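PDB 4O5P: DUF2235 domain-containing protein from Pseudomonas aeruginosa, which probably hydrolyses membrane phospholipids as Tle1, an effector delivered by the type VI secretion system. Local coordinates for residues K79-G82 with P87-S90; V388-K393 with P569-Q574; K511-L516 with K564-P569. All coordinates share one frame; numbering follows the deposited sequence.

Contact 1: residues K79-G82 with P87-S90; sequences KADG and PSCS
A surface loop closed by one backbone hydrogen bond joins Asp81, at the end of the short helix 78-81, to Ser88 in the chain that leads on to helix 91-97. The evidence for the closure is the bond from Ser88 N to Asp81 O, 2.8 Å long with an N-H...O angle of 153°. The donor stands above the carbonyl plane, 43° out of it. The same oxygen is approached by Pro87 CA at 3.2 Å, a CA-H...O contact, so the carbonyl that ends the helix is wrapped by two successive residues of the returning chain. Ser88 OG sits 3.4 Å from Asp81 CB; its chi1 of 52° puts it between its own backbone N and carbonyl carbon. Next to that bond, Gly82 CA rests against Pro87 CB at 3.7 Å and Cys89 SG at 3.9 Å, residues on either side of Ser88 in sequence, so the backbone leaving the helix meets a proline ring carbon and a cysteine sulfur roughly a right angle apart.

The Asp81 carboxylate adds a second tie through water 1, which donates to Asp81 OD2 at 2.7 Å and to Ser88 O at 3.0 Å. Its main charge partner is Lys564, in a salt bridge at OD1, while OD2 also accepts from Asn77 N. Downstream, Ser90 OG accepts from Ala93 N, the serine N-cap of helix 91-97. The whole is a short connection between helices 78-81 and 91-97, following strand 62-71 of the mixed, largely parallel core sheet in this alpha/beta-hydrolase-clan protein.

Contact 2: residues V388-K393 with P569-Q574; sequences VGNQGK and PLDQRQ
Asp571 and Gln391 account for most of the surface buried here, with Asn390 adding a smaller share, and the contact is built round the Asp571 carboxylate. This residue opens helix 571-587, and its CB is directed at the loop 388-393. Gln391 N donates to Asp571 OD2 at 2.9 Å, with an N-H...O angle of 158°. The donor arrives from above the carboxylate plane, 66° out of it, so the bond is fairly straight at the hydrogen but steeply inclined to the acceptor group. The chi1 of -70° places Asp571 CG beside its own backbone N, bringing the carboxylate up to the loop.

Gln391 also meets Asp571 with its aliphatic part: Gln391 CG lies 3.8 Å from Asp571 OD1, and the two side chains cross at about a right angle. Beyond CG the glutamine is extended, and its amide reaches water 2. That water accepts from Gln391 NE2 at 2.9 Å and donates to Asp571 OD1 and to Gln574 OE1, the latter at 3.0 Å, tying the loop to the first turn of the helix. The other end of the amide, OE1, accepts from Asp661 N. Within the loop, Lys393 N bonds to Asn390 O at 2.8 Å and Gly392 N to Gly389 O at the same length, which holds the turn that presents Gln391 N.

The contact joins a loop in the catalytic-family region to a helix in the C-terminal family region. With one carboxylate oxygen taking a backbone N-H and the other a water proton, the chemistry implies a polar, water-bridged junction between loop and helix start.

Contact 3: residues K511-L516 with K564-P569; sequences KAWEAL and KQFDPP
Phe566 lays one face of its ring against the CB methylene of Trp513, on helix 507-528. Trp513 CB is 3.7 Å from the Phe566 ring centroid and 25° off the ring normal, which satisfies a CH-pi contact; the closest pair is Trp513 CB with Phe566 CZ at 3.4 Å. The indole itself hardly overlaps the phenyl: its five-membered ring and the Phe566 ring are near parallel, with planes at 16°, but they are slid apart to a centroid separation of 5.3 Å. Phe566 reaches the helix because its CG is anti to the backbone N (chi1 -179°), with CB already directed at the helix. The opposite face of the phenyl is met by Pro568 N, toward the rim, so the ring is held between the tryptophan methylene and its own chain.

The contact packs a loop on a helix: the segment 564-569, which has no regular secondary structure, runs past helix 507-528 on its way to helix 571-587, all within the C-terminal family region.

Glu514 supplies the other touch. Its OE1 lies 3.7 Å from Phe566 CB, brought there by a bend at chi2, and the two side chains slide past each other in opposite directions. Its OE2 is engaged by Lys518 in a salt bridge one turn further along the helix. Phe566 also touches His517, while Trp513 extends onto Met505 and Ile551.

None of the three is a core contact: contacts 1 and 3 lie at the surface, and contact 2 is partly buried. Contacts 2 and 3 overlap in sequence at Pro569, which touches neither partner segment; the passage into helix 571-587 sends the Phe566 ring onto helix 507-528 and then the Asp571 carboxylate onto loop 388-393. Contact 1 is local in sequence, yet it touches contact 3 through the salt bridge from Asp81 OD1 to Lys564 NZ, 2.7 Å long. The chemistry differs accordingly: contact 1 is mainly backbone closure, contact 2 polar and water-bridged between family regions, and contact 3 mainly apolar without a cross-segment hydrogen bond. Their centres lie about 16 to 17 Å apart.

Contact 1: residues K79-G82 with P87-S90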
loop_
_atom_site.group_PDB
_atom_site.type_symbol
_atom_site.label_atom_id
_atom_site.label_comp_id
_atom_site.label_asym_id
_atom_site.label_seq_id
_atom_site.Cartn_x
_atom_site.Cartn_y
_atom_site.Cartn_z
ATOM N N LYS A 79 15.198 -4.893 -6.061
ATOM C CA LYS A 79 16.268 -5.861 -6.332
ATOM C C LYS A 79 15.710 -7.095 -7.035
ATOM O O LYS A 79 16.192 -7.501 -8.097
ATOM C CB LYS A 79 16.956 -6.303 -5.031
ATOM C CG LYS A 79 17.666 -5.191 -4.239
ATOM C CD LYS A 79 18.268 -5.758 -2.939
ATOM C CE LYS A 79 19.014 -4.696 -2.136
ATOM N NZ LYS A 79 20.075 -4.030 -2.928
ATOM N N ALA A 80 14.680 -7.686 -6.442
ATOM C CA ALA A 80 14.065 -8.893 -6.992
ATOM C C ALA A 80 13.390 -8.644 -8.347
ATOM O O ALA A 80 13.716 -9.278 -9.354
ATOM C CB ALA A 80 13.059 -9.448 -6.008
ATOM N N ASP A 81 12.443 -7.715 -8.355
ATOM C CA ASP A 81 11.604 -7.472 -9.520
ATOM C C ASP A 81 12.330 -6.940 -10.764
ATOM O O ASP A 81 11.857 -7.143 -11.886
ATOM C CB ASP A 81 10.442 -6.553 -9.130
ATOM C CG ASP A 81 9.511 -7.207 -8.127
ATOM O OD1 ASP A 81 9.267 -8.434 -8.257
ATOM O OD2 ASP A 81 9.028 -6.505 -7.201
ATOM N N GLY A 82 13.472 -6.281 -10.578
ATOM C CA GLY A 82 14.199 -5.721 -11.706
ATOM C C GLY A 82 15.410 -6.525 -12.161
ATOM O O GLY A 82 16.156 -6.082 -13.037
ATOM N N PRO A 87 11.826 -7.464 -16.320
ATOM C CA PRO A 87 11.755 -6.773 -15.030
ATOM C C PRO A 87 10.395 -6.105 -14.819
ATOM O O PRO A 87 9.686 -5.784 -15.786
ATOM C CB PRO A 87 12.865 -5.723 -15.139
ATOM C CG PRO A 87 12.930 -5.411 -16.589
ATOM C CD PRO A 87 12.624 -6.709 -17.302
ATOM N N SER A 88 10.039 -5.891 -13.560
ATOM C CA SER A 88 8.713 -5.410 -13.231
ATOM C C SER A 88 8.762 -4.386 -12.095
ATOM O O SER A 88 7.936 -4.434 -11.183
ATOM C CB SER A 88 7.835 -6.594 -12.840
ATOM O OG SER A 88 8.469 -7.364 -11.834
ATOM N N CYS A 89 9.739 -3.481 -12.154
ATOM C CA CYS A 89 9.872 -2.388 -11.190
ATOM C C CYS A 89 8.567 -1.592 -11.087
ATOM O O CYS A 89 7.948 -1.284 -12.106
ATOM C CB CYS A 89 10.977 -1.419 -11.652
ATOM S SG CYS A 89 12.608 -2.166 -11.923
ATOM N N SER A 90 8.172 -1.231 -9.867
ATOM C CA SER A 90 7.006 -0.367 -9.666
ATOM C C SER A 90 7.323 1.069 -10.057
ATOM O O SER A 90 8.473 1.407 -10.358
ATOM C CB SER A 90 6.577 -0.384 -8.206
ATOM O OG SER A 90 7.472 0.365 -7.387
HETATM O O HOH W 1 7.750 -4.373 -8.234
#

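Contact 2: residues V388-K393 with P569-Q574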
loop_
_atom_site.group_PDB
_atom_site.type_symbol
_atom_site.label_atom_id
_atom_site.label_comp_id
_atom_site.label_asym_id
_atom_site.label_seq_id
_atom_site.Cartn_x
_atom_site.Cartn_y
_atom_site.Cartn_z
ATOM N N VAL A 388 5.803 -7.214 -18.517
ATOM C CA VAL A 388 5.355 -7.259 -19.905
ATOM C C VAL A 388 4.626 -8.565 -20.181
ATOM O O VAL A 388 5.106 -9.630 -19.817
ATOM C CB VAL A 388 6.567 -7.097 -20.863
ATOM C CG1 VAL A 388 6.193 -7.477 -22.276
ATOM C CG2 VAL A 388 7.093 -5.660 -20.803
ATOM N N GLY A 389 3.437 -8.482 -20.759
ATOM C CA GLY A 389 2.715 -9.686 -21.131
ATOM C C GLY A 389 1.891 -10.363 -20.046
ATOM O O GLY A 389 1.126 -11.287 -20.354
ATOM N N ASN A 390 2.061 -9.938 -18.796
ATOM C CA ASN A 390 1.270 -10.450 -17.668
ATOM C C ASN A 390 -0.203 -10.388 -18.035
ATOM O O ASN A 390 -0.679 -9.336 -18.475
ATOM C CB ASN A 390 1.509 -9.548 -16.446
ATOM C CG ASN A 390 1.481 -10.303 -15.130
ATOM O OD1 ASN A 390 0.768 -11.297 -14.971
ATOM N ND2 ASN A 390 2.270 -9.826 -14.167
ATOM N N GLN A 391 -0.906 -11.515 -17.910
ATOM C CA GLN A 391 -2.340 -11.589 -18.233
ATOM C C GLN A 391 -2.648 -11.136 -19.654
ATOM O O GLN A 391 -3.777 -10.739 -19.948
ATOM C CB GLN A 391 -3.167 -10.757 -17.237
ATOM C CG GLN A 391 -3.362 -11.440 -15.879
ATOM C CD GLN A 391 -4.118 -10.593 -14.860
ATOM O OE1 GLN A 391 -4.354 -9.396 -15.054
ATOM N NE2 GLN A 391 -4.486 -11.215 -13.757
ATOM N N GLY A 392 -1.637 -11.173 -20.523
ATOM C CA GLY A 392 -1.797 -10.726 -21.894
ATOM C C GLY A 392 -1.924 -9.221 -22.027
ATOM O O GLY A 392 -2.440 -8.725 -23.036
ATOM N N LYS A 393 -1.485 -8.484 -21.004
ATOM C CA LYS A 393 -1.491 -7.030 -21.100
ATOM C C LYS A 393 -0.091 -6.553 -21.467
ATOM O O LYS A 393 0.886 -7.167 -21.058
ATOM C CB LYS A 393 -1.949 -6.399 -19.790
ATOM C CG LYS A 393 -3.159 -7.072 -19.165
ATOM C CD LYS A 393 -4.426 -6.936 -19.994
ATOM C CE LYS A 393 -5.498 -7.917 -19.445
ATOM N NZ LYS A 393 -6.897 -7.450 -19.734
ATOM N N PRO A 569 3.767 -18.386 -13.196
ATOM C CA PRO A 569 2.890 -17.948 -14.283
ATOM C C PRO A 569 1.693 -18.875 -14.421
ATOM O O PRO A 569 1.843 -19.944 -15.004
ATOM C CB PRO A 569 3.778 -18.095 -15.524
ATOM C CG PRO A 569 5.172 -18.004 -15.002
ATOM C CD PRO A 569 5.130 -18.686 -13.672
ATOM N N LEU A 570 0.533 -18.484 -13.895
ATOM C CA LEU A 570 -0.688 -19.265 -14.103
ATOM C C LEU A 570 -1.817 -18.379 -14.629
ATOM O O LEU A 570 -2.983 -18.574 -14.283
ATOM C CB LEU A 570 -1.124 -19.962 -12.812
ATOM C CG LEU A 570 -0.132 -20.904 -12.125
ATOM C CD1 LEU A 570 -0.740 -21.481 -10.862
ATOM C CD2 LEU A 570 0.314 -22.024 -13.051
ATOM N N ASP A 571 -1.470 -17.408 -15.470
ATOM C CA ASP A 571 -2.448 -16.436 -15.942
ATOM C C ASP A 571 -3.626 -17.034 -16.712
ATOM O O ASP A 571 -4.745 -16.542 -16.601
ATOM C CB ASP A 571 -1.768 -15.324 -16.739
ATOM C CG ASP A 571 -0.923 -14.411 -15.856
ATOM O OD1 ASP A 571 -1.230 -14.302 -14.644
ATOM O OD2 ASP A 571 0.035 -13.799 -16.380
ATOM N N GLN A 572 -3.401 -18.096 -17.473
ATOM C CA GLN A 572 -4.518 -18.739 -18.171
ATOM C C GLN A 572 -5.531 -19.360 -17.211
ATOM O O GLN A 572 -6.721 -19.036 -17.275
ATOM C CB GLN A 572 -4.016 -19.791 -19.167
ATOM C CG GLN A 572 -3.075 -19.227 -20.209
ATOM C CD GLN A 572 -2.530 -20.304 -21.122
ATOM O OE1 GLN A 572 -2.020 -21.331 -20.648
ATOM N NE2 GLN A 572 -2.642 -20.088 -22.438
ATOM N N ARG A 573 -5.070 -20.244 -16.319
ATOM C CA ARG A 573 -5.976 -20.898 -15.375
ATOM C C ARG A 573 -6.655 -19.854 -14.498
ATOM O O ARG A 573 -7.841 -19.953 -14.218
ATOM C CB ARG A 573 -5.224 -21.940 -14.520
ATOM C CG ARG A 573 -5.594 -21.982 -13.019
ATOM C CD ARG A 573 -6.959 -22.611 -12.768
ATOM N NE ARG A 573 -7.303 -22.772 -11.348
ATOM C CZ ARG A 573 -8.374 -22.229 -10.766
ATOM N NH1 ARG A 573 -9.203 -21.483 -11.473
ATOM N NH2 ARG A 573 -8.618 -22.440 -9.477
ATOM N N GLN A 574 -5.904 -18.841 -14.086
ATOM C CA GLN A 574 -6.452 -17.837 -13.175
ATOM C C GLN A 574 -7.467 -16.930 -13.858
ATOM O O GLN A 574 -8.533 -16.655 -13.303
ATOM C CB GLN A 574 -5.333 -17.029 -12.526
ATOM C CG GLN A 574 -4.525 -17.845 -11.528
ATOM C CD GLN A 574 -3.290 -17.125 -11.027
ATOM O OE1 GLN A 574 -2.904 -16.066 -11.548
ATOM N NE2 GLN A 574 -2.643 -17.708 -10.023
HETATM O O HOH W 2 -3.390 -13.893 -13.536
#

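Contact 3: residues K511-L516 with K564-P569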
loop_
_atom_site.group_PDB
_atom_site.type_symbol
_atom_site.label_atom_id
_atom_site.label_comp_id
_atom_site.label_asym_id
_atom_site.label_seq_id
_atom_site.Cartn_x
_atom_site.Cartn_y
_atom_site.Cartn_z
ATOM N N LYS A 511 6.316 -27.073 -9.317
ATOM C CA LYS A 511 6.714 -27.769 -8.094
ATOM C C LYS A 511 8.211 -27.642 -7.848
ATOM O O LYS A 511 8.648 -27.406 -6.716
ATOM C CB LYS A 511 6.330 -29.249 -8.183
ATOM C CG LYS A 511 5.027 -29.608 -7.502
ATOM C CD LYS A 511 3.819 -29.075 -8.253
ATOM C CE LYS A 511 2.543 -29.779 -7.786
ATOM N NZ LYS A 511 1.369 -29.520 -8.678
ATOM N N ALA A 512 8.994 -27.786 -8.916
ATOM C CA ALA A 512 10.446 -27.660 -8.829
ATOM C C ALA A 512 10.876 -26.292 -8.287
ATOM O O ALA A 512 11.455 -26.201 -7.203
ATOM C CB ALA A 512 11.083 -27.920 -10.187
ATOM N N TRP A 513 10.600 -25.239 -9.053
ATOM C CA TRP A 513 10.884 -23.869 -8.626
ATOM C C TRP A 513 10.432 -23.626 -7.192
ATOM O O TRP A 513 11.183 -23.058 -6.394
ATOM C CB TRP A 513 10.205 -22.841 -9.548
ATOM C CG TRP A 513 10.930 -22.562 -10.842
ATOM C CD1 TRP A 513 10.508 -22.878 -12.107
ATOM C CD2 TRP A 513 12.190 -21.896 -10.998
ATOM N NE1 TRP A 513 11.431 -22.454 -13.033
ATOM C CE2 TRP A 513 12.472 -21.850 -12.377
ATOM C CE3 TRP A 513 13.110 -21.338 -10.105
ATOM C CZ2 TRP A 513 13.632 -21.264 -12.878
ATOM C CZ3 TRP A 513 14.264 -20.770 -10.606
ATOM C CH2 TRP A 513 14.517 -20.742 -11.978
ATOM N N GLU A 514 9.218 -24.050 -6.858
ATOM C CA GLU A 514 8.749 -23.861 -5.482
ATOM C C GLU A 514 9.637 -24.544 -4.422
ATOM O O GLU A 514 10.063 -23.899 -3.458
ATOM C CB GLU A 514 7.281 -24.262 -5.329
ATOM C CG GLU A 514 6.791 -24.318 -3.881
ATOM C CD GLU A 514 7.032 -23.038 -3.087
ATOM O OE1 GLU A 514 7.106 -21.937 -3.676
ATOM O OE2 GLU A 514 7.146 -23.131 -1.847
ATOM N N ALA A 515 9.940 -25.828 -4.604
ATOM C CA ALA A 515 10.736 -26.533 -3.599
ATOM C C ALA A 515 12.173 -25.986 -3.493
ATOM O O ALA A 515 12.737 -25.892 -2.378
ATOM C CB ALA A 515 10.716 -28.040 -3.853
ATOM N N LEU A 516 12.750 -25.612 -4.640
ATOM C CA LEU A 516 14.071 -24.972 -4.670
ATOM C C LEU A 516 14.051 -23.639 -3.911
ATOM O O LEU A 516 14.963 -23.332 -3.132
ATOM C CB LEU A 516 14.530 -24.709 -6.110
ATOM C CG LEU A 516 14.810 -25.901 -7.022
ATOM C CD1 LEU A 516 15.107 -25.458 -8.453
ATOM C CD2 LEU A 516 15.959 -26.713 -6.459
ATOM N N LYS A 564 11.226 -12.542 -2.414
ATOM C CA LYS A 564 9.779 -12.580 -2.633
ATOM C C LYS A 564 9.299 -14.024 -2.672
ATOM O O LYS A 564 10.079 -14.931 -2.929
ATOM C CB LYS A 564 9.407 -11.870 -3.943
ATOM C CG LYS A 564 9.542 -10.346 -3.876
ATOM C CD LYS A 564 9.130 -9.628 -5.190
ATOM C CE LYS A 564 7.760 -10.070 -5.678
ATOM N NZ LYS A 564 7.171 -9.091 -6.653
ATOM N N GLN A 565 8.022 -14.256 -2.408
ATOM C CA GLN A 565 7.528 -15.621 -2.503
ATOM C C GLN A 565 7.384 -16.011 -3.957
ATOM O O GLN A 565 7.022 -15.177 -4.783
ATOM C CB GLN A 565 6.211 -15.790 -1.755
ATOM C CG GLN A 565 6.402 -15.965 -0.255
ATOM C CD GLN A 565 6.976 -17.327 0.153
ATOM O OE1 GLN A 565 7.079 -18.249 -0.661
ATOM N NE2 GLN A 565 7.350 -17.450 1.425
ATOM N N PHE A 566 7.691 -17.268 -4.277
ATOM C CA PHE A 566 7.612 -17.712 -5.668
ATOM C C PHE A 566 6.205 -17.588 -6.226
ATOM O O PHE A 566 5.229 -18.031 -5.619
ATOM C CB PHE A 566 8.130 -19.140 -5.868
ATOM C CG PHE A 566 8.072 -19.590 -7.305
ATOM C CD1 PHE A 566 8.922 -19.033 -8.254
ATOM C CD2 PHE A 566 7.154 -20.553 -7.711
ATOM C CE1 PHE A 566 8.866 -19.435 -9.585
ATOM C CE2 PHE A 566 7.091 -20.957 -9.036
ATOM C CZ PHE A 566 7.945 -20.394 -9.974
ATOM N N ASP A 567 6.126 -16.978 -7.399
ATOM C CA ASP A 567 4.864 -16.649 -8.027
ATOM C C ASP A 567 4.887 -17.253 -9.435
ATOM O O ASP A 567 5.494 -16.694 -10.348
ATOM C CB ASP A 567 4.724 -15.121 -8.069
ATOM C CG ASP A 567 3.324 -14.659 -8.430
ATOM O OD1 ASP A 567 2.378 -15.468 -8.319
ATOM O OD2 ASP A 567 3.173 -13.473 -8.808
ATOM N N PRO A 568 4.249 -18.417 -9.613
ATOM C CA PRO A 568 4.318 -19.080 -10.918
ATOM C C PRO A 568 3.352 -18.464 -11.922
ATOM O O PRO A 568 2.252 -18.052 -11.537
ATOM C CB PRO A 568 3.896 -20.505 -10.594
ATOM C CG PRO A 568 2.936 -20.367 -9.458
ATOM C CD PRO A 568 3.407 -19.161 -8.656
ATOM N N PRO A 569 3.767 -18.386 -13.196
ATOM C CA PRO A 569 2.890 -17.948 -14.283
ATOM C C PRO A 569 1.693 -18.875 -14.421
ATOM O O PRO A 569 1.843 -19.944 -15.004
ATOM C CB PRO A 569 3.778 -18.095 -15.524
ATOM C CG PRO A 569 5.172 -18.004 -15.002
ATOM C CD PRO A 569 5.130 -18.686 -13.672
#